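Local structure of hypothetical conserved protein (Geobacillus kaustophilus, 2YXY) at residues G75-A88 with W91-I104. The protein is of unknown function and belongs to the DUF1811 family, a member of the SH3 clan. Residues are numbered along the deposited sequence; the frame is centred on the assembly and turned at random.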
# COMPACT_ATOMS: atom_id res chain seq x y z
N GLY A 75 0.65 -11.52 -11.67
CA GLY A 75 1.31 -12.81 -11.51
C GLY A 75 2.08 -13.05 -10.22
O GLY A 75 2.63 -14.13 -10.02
N GLU A 76 2.13 -12.05 -9.34
CA GLU A 76 2.84 -12.22 -8.08
C GLU A 76 1.83 -12.34 -6.94
O GLU A 76 0.77 -11.71 -6.97
CB GLU A 76 3.80 -11.06 -7.87
CG GLU A 76 4.65 -10.86 -9.09
CD GLU A 76 5.86 -10.01 -8.81
OE1 GLU A 76 6.59 -10.36 -7.86
OE2 GLU A 76 6.06 -9.01 -9.53
N TYR A 77 2.15 -13.16 -5.94
CA TYR A 77 1.23 -13.39 -4.83
C TYR A 77 1.89 -13.26 -3.48
O TYR A 77 3.10 -13.46 -3.33
CB TYR A 77 0.57 -14.79 -4.95
CG TYR A 77 -0.44 -14.87 -6.08
CD1 TYR A 77 -0.02 -14.99 -7.41
CD2 TYR A 77 -1.80 -14.75 -5.83
CE1 TYR A 77 -0.93 -14.97 -8.46
CE2 TYR A 77 -2.72 -14.72 -6.86
CZ TYR A 77 -2.28 -14.83 -8.18
OH TYR A 77 -3.21 -14.78 -9.21
N PHE A 78 1.06 -12.93 -2.49
CA PHE A 78 1.55 -12.73 -1.13
C PHE A 78 0.77 -13.64 -0.19
O PHE A 78 -0.46 -13.69 -0.23
CB PHE A 78 1.35 -11.25 -0.74
CG PHE A 78 2.01 -10.85 0.54
CD1 PHE A 78 1.25 -10.63 1.68
CD2 PHE A 78 3.39 -10.65 0.60
CE1 PHE A 78 1.83 -10.19 2.86
CE2 PHE A 78 4.00 -10.20 1.78
CZ PHE A 78 3.21 -9.97 2.92
N LYS A 79 1.48 -14.33 0.68
CA LYS A 79 0.85 -15.23 1.62
C LYS A 79 0.81 -14.52 2.97
O LYS A 79 1.85 -14.23 3.54
CB LYS A 79 1.65 -16.51 1.72
CG LYS A 79 0.82 -17.72 2.02
CD LYS A 79 0.13 -17.63 3.35
CE LYS A 79 -0.54 -18.96 3.66
NZ LYS A 79 0.42 -20.08 3.47
N VAL A 80 -0.38 -14.26 3.48
CA VAL A 80 -0.51 -13.55 4.74
C VAL A 80 -0.31 -14.42 5.99
O VAL A 80 -0.99 -15.42 6.18
CB VAL A 80 -1.88 -12.88 4.86
CG1 VAL A 80 -1.98 -12.17 6.20
CG2 VAL A 80 -2.09 -11.93 3.68
N ARG A 81 0.63 -14.01 6.83
CA ARG A 81 0.89 -14.72 8.06
C ARG A 81 -0.05 -14.07 9.07
O ARG A 81 -0.81 -14.76 9.74
CB ARG A 81 2.36 -14.54 8.48
CG ARG A 81 2.68 -15.08 9.87
CD ARG A 81 4.09 -14.69 10.31
NE ARG A 81 4.23 -14.74 11.76
CZ ARG A 81 5.25 -14.23 12.45
NH1 ARG A 81 6.25 -13.63 11.82
NH2 ARG A 81 5.26 -14.31 13.77
N TYR A 82 0.00 -12.75 9.18
CA TYR A 82 -0.89 -12.07 10.11
C TYR A 82 -1.06 -10.59 9.83
O TYR A 82 -0.20 -9.96 9.22
CB TYR A 82 -0.41 -12.27 11.55
CG TYR A 82 0.79 -11.44 11.91
CD1 TYR A 82 0.62 -10.21 12.54
CD2 TYR A 82 2.08 -11.88 11.64
CE1 TYR A 82 1.72 -9.42 12.88
CE2 TYR A 82 3.18 -11.11 11.98
CZ TYR A 82 2.99 -9.88 12.60
OH TYR A 82 4.08 -9.11 12.94
N LEU A 83 -2.19 -10.05 10.28
CA LEU A 83 -2.52 -8.65 10.10
C LEU A 83 -2.28 -7.82 11.37
O LEU A 83 -2.46 -8.30 12.49
CB LEU A 83 -3.97 -8.52 9.67
CG LEU A 83 -4.39 -9.04 8.29
CD1 LEU A 83 -3.53 -8.40 7.23
CD2 LEU A 83 -4.29 -10.55 8.24
N LYS A 84 -1.90 -6.57 11.17
CA LYS A 84 -1.62 -5.64 12.26
C LYS A 84 -1.81 -4.21 11.77
O LYS A 84 -1.00 -3.71 11.00
CB LYS A 84 -0.18 -5.83 12.75
CG LYS A 84 -0.03 -6.84 13.86
CD LYS A 84 -0.46 -6.27 15.20
CE LYS A 84 0.59 -5.31 15.76
NZ LYS A 84 0.94 -4.23 14.81
N GLY A 85 -2.87 -3.56 12.21
CA GLY A 85 -3.13 -2.20 11.76
C GLY A 85 -3.54 -2.29 10.31
O GLY A 85 -4.42 -3.08 9.97
N VAL A 86 -2.89 -1.51 9.44
CA VAL A 86 -3.23 -1.56 8.02
C VAL A 86 -2.18 -2.36 7.26
O VAL A 86 -2.03 -2.24 6.04
CB VAL A 86 -3.34 -0.13 7.42
CG1 VAL A 86 -4.40 0.64 8.15
CG2 VAL A 86 -2.02 0.59 7.51
N PHE A 87 -1.46 -3.20 8.01
CA PHE A 87 -0.40 -4.04 7.47
C PHE A 87 -0.67 -5.55 7.50
O PHE A 87 -1.30 -6.10 8.41
CB PHE A 87 0.91 -3.78 8.24
CG PHE A 87 1.52 -2.44 7.97
CD1 PHE A 87 2.27 -2.21 6.82
CD2 PHE A 87 1.34 -1.40 8.87
CE1 PHE A 87 2.83 -0.95 6.56
CE2 PHE A 87 1.89 -0.14 8.63
CZ PHE A 87 2.63 0.09 7.48
N ALA A 88 -0.17 -6.21 6.47
CA ALA A 88 -0.29 -7.65 6.36
C ALA A 88 1.15 -8.11 6.41
O ALA A 88 1.96 -7.67 5.60
CB ALA A 88 -0.92 -8.03 5.03
N TRP A 91 4.77 -13.14 3.19
CA TRP A 91 5.88 -13.24 2.25
C TRP A 91 5.42 -13.47 0.82
O TRP A 91 4.36 -14.07 0.58
CB TRP A 91 6.82 -14.36 2.70
CG TRP A 91 6.09 -15.53 3.27
CD1 TRP A 91 5.29 -16.40 2.60
CD2 TRP A 91 6.00 -15.90 4.66
NE1 TRP A 91 4.70 -17.29 3.47
CE2 TRP A 91 5.12 -17.00 4.75
CE3 TRP A 91 6.58 -15.40 5.84
CZ2 TRP A 91 4.80 -17.61 5.97
CZ3 TRP A 91 6.26 -16.01 7.06
CH2 TRP A 91 5.38 -17.11 7.11
N ARG A 92 6.21 -12.99 -0.13
CA ARG A 92 5.91 -13.16 -1.55
C ARG A 92 6.29 -14.58 -1.93
O ARG A 92 7.37 -15.04 -1.58
CB ARG A 92 6.70 -12.18 -2.40
CG ARG A 92 6.39 -10.72 -2.12
CD ARG A 92 7.50 -9.81 -2.66
NE ARG A 92 7.29 -8.39 -2.36
CZ ARG A 92 6.65 -7.54 -3.17
NH1 ARG A 92 6.51 -6.27 -2.82
NH2 ARG A 92 6.18 -7.96 -4.34
N LEU A 93 5.42 -15.28 -2.65
CA LEU A 93 5.73 -16.65 -3.05
C LEU A 93 6.93 -16.74 -4.00
O LEU A 93 7.88 -17.49 -3.75
CB LEU A 93 4.49 -17.29 -3.68
CG LEU A 93 3.28 -17.29 -2.74
CD1 LEU A 93 2.10 -17.97 -3.40
CD2 LEU A 93 3.65 -17.99 -1.43
N LYS A 94 6.91 -15.96 -5.09
CA LYS A 94 7.99 -15.99 -6.06
C LYS A 94 9.31 -15.44 -5.57
O LYS A 94 10.29 -15.42 -6.31
CB LYS A 94 7.59 -15.25 -7.34
CG LYS A 94 6.59 -15.99 -8.21
CD LYS A 94 6.85 -15.76 -9.70
CE LYS A 94 6.69 -14.30 -10.12
NZ LYS A 94 7.68 -13.39 -9.46
N GLY A 95 9.36 -15.00 -4.32
CA GLY A 95 10.61 -14.46 -3.80
C GLY A 95 11.19 -15.29 -2.67
O GLY A 95 10.91 -16.48 -2.56
N ASN A 96 12.00 -14.65 -1.84
CA ASN A 96 12.62 -15.30 -0.70
C ASN A 96 11.55 -15.44 0.39
O ASN A 96 10.60 -14.65 0.44
CB ASN A 96 13.79 -14.46 -0.18
CG ASN A 96 14.58 -15.16 0.92
OD1 ASN A 96 14.02 -15.60 1.93
ND2 ASN A 96 15.89 -15.25 0.73
N GLY A 97 11.71 -16.44 1.26
CA GLY A 97 10.74 -16.66 2.32
C GLY A 97 10.78 -15.63 3.44
O GLY A 97 10.11 -15.78 4.46
N GLU A 98 11.58 -14.59 3.22
CA GLU A 98 11.75 -13.50 4.19
C GLU A 98 10.42 -12.80 4.51
O GLU A 98 9.69 -12.41 3.60
CB GLU A 98 12.75 -12.49 3.62
CG GLU A 98 13.30 -11.51 4.62
CD GLU A 98 14.00 -12.21 5.77
OE1 GLU A 98 14.77 -13.14 5.56
OE2 GLU A 98 13.74 -11.74 6.98
N GLU A 99 10.11 -12.63 5.79
CA GLU A 99 8.87 -11.97 6.16
C GLU A 99 8.94 -10.50 5.74
O GLU A 99 10.02 -9.91 5.65
CB GLU A 99 8.58 -12.06 7.65
CG GLU A 99 7.10 -11.93 7.95
CD GLU A 99 6.78 -11.79 9.42
OE1 GLU A 99 5.60 -11.95 9.78
OE2 GLU A 99 7.70 -11.49 10.20
N GLU A 100 7.77 -9.91 5.51
CA GLU A 100 7.69 -8.53 5.06
C GLU A 100 6.32 -7.94 5.40
O GLU A 100 5.32 -8.65 5.34
CB GLU A 100 7.95 -8.52 3.55
CG GLU A 100 7.57 -7.29 2.80
CD GLU A 100 7.61 -7.52 1.30
OE1 GLU A 100 7.40 -6.56 0.54
OE2 GLU A 100 7.86 -8.68 0.89
N ALA A 101 6.29 -6.65 5.75
CA ALA A 101 5.04 -5.97 6.08
C ALA A 101 4.56 -5.20 4.85
O ALA A 101 5.26 -4.34 4.32
CB ALA A 101 5.25 -5.00 7.25
N LEU A 102 3.35 -5.50 4.41
CA LEU A 102 2.80 -4.87 3.22
C LEU A 102 1.48 -4.18 3.55
O LEU A 102 0.66 -4.75 4.26
CB LEU A 102 2.56 -5.93 2.15
CG LEU A 102 2.95 -5.67 0.70
CD1 LEU A 102 4.42 -5.25 0.61
CD2 LEU A 102 2.72 -6.94 -0.12
N PRO A 103 1.28 -2.94 3.06
CA PRO A 103 0.02 -2.23 3.34
C PRO A 103 -1.09 -3.05 2.68
O PRO A 103 -0.88 -3.58 1.57
CB PRO A 103 0.20 -0.86 2.64
CG PRO A 103 1.69 -0.70 2.47
CD PRO A 103 2.17 -2.14 2.18
N ILE A 104 -2.25 -3.14 3.33
CA ILE A 104 -3.34 -3.94 2.77
C ILE A 104 -3.83 -3.42 1.41
O ILE A 104 -4.45 -4.16 0.63
CB ILE A 104 -4.55 -4.05 3.77
CG1 ILE A 104 -5.08 -2.66 4.19
CG2 ILE A 104 -4.09 -4.79 5.02
CD1 ILE A 104 -6.31 -2.74 5.13
O HOH W 1 4.99 -13.54 -5.19
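The ring of Phe-78 lies between the Trp-91 backbone and the Leu-102 side chain, reaching from strand 76-84 past strand 87-92 to strand 100-103. Its CG stands anti to the backbone N (chi1 -170°), which brings one ring face over the backbone amide of Trp-91. From CB outward, CG is 4.0 Å from Trp-91 O; CD2 meets the Trp-91 carbonyl carbon and, more loosely, CG of Arg-92; CE2 comes 3.4 Å from Trp-91 N, which CE1 also nears; and CZ, at the ring edge, approaches Glu-100 O. Over the opposite face, Leu-102 CD2 makes a CH-pi contact, 3.8 Å from Phe-78 CD2. With an alanine here, a gap would probably open between the Trp-91 backbone and Leu-102, whose CD2 would lose its CH-pi partner. The strands form a beta meander, two consecutive antiparallel hairpins, within a four-stranded sheet. Lys-79 and Trp-91 exchange backbone hydrogen bonds in the first hairpin, as Ala-88 and Leu-102 do in the second. At the classic beta bulge where Arg-81 and Tyr-82 face Trp-89, Arg-81 NH1 forms a salt bridge with Glu-99 OE1 at 2.7 Å, its hydrogen bond weak and bent (125°). Tyr-82 CE2 covers one guanidinium face, and the Tyr-82 ring stacks with that of Trp-89.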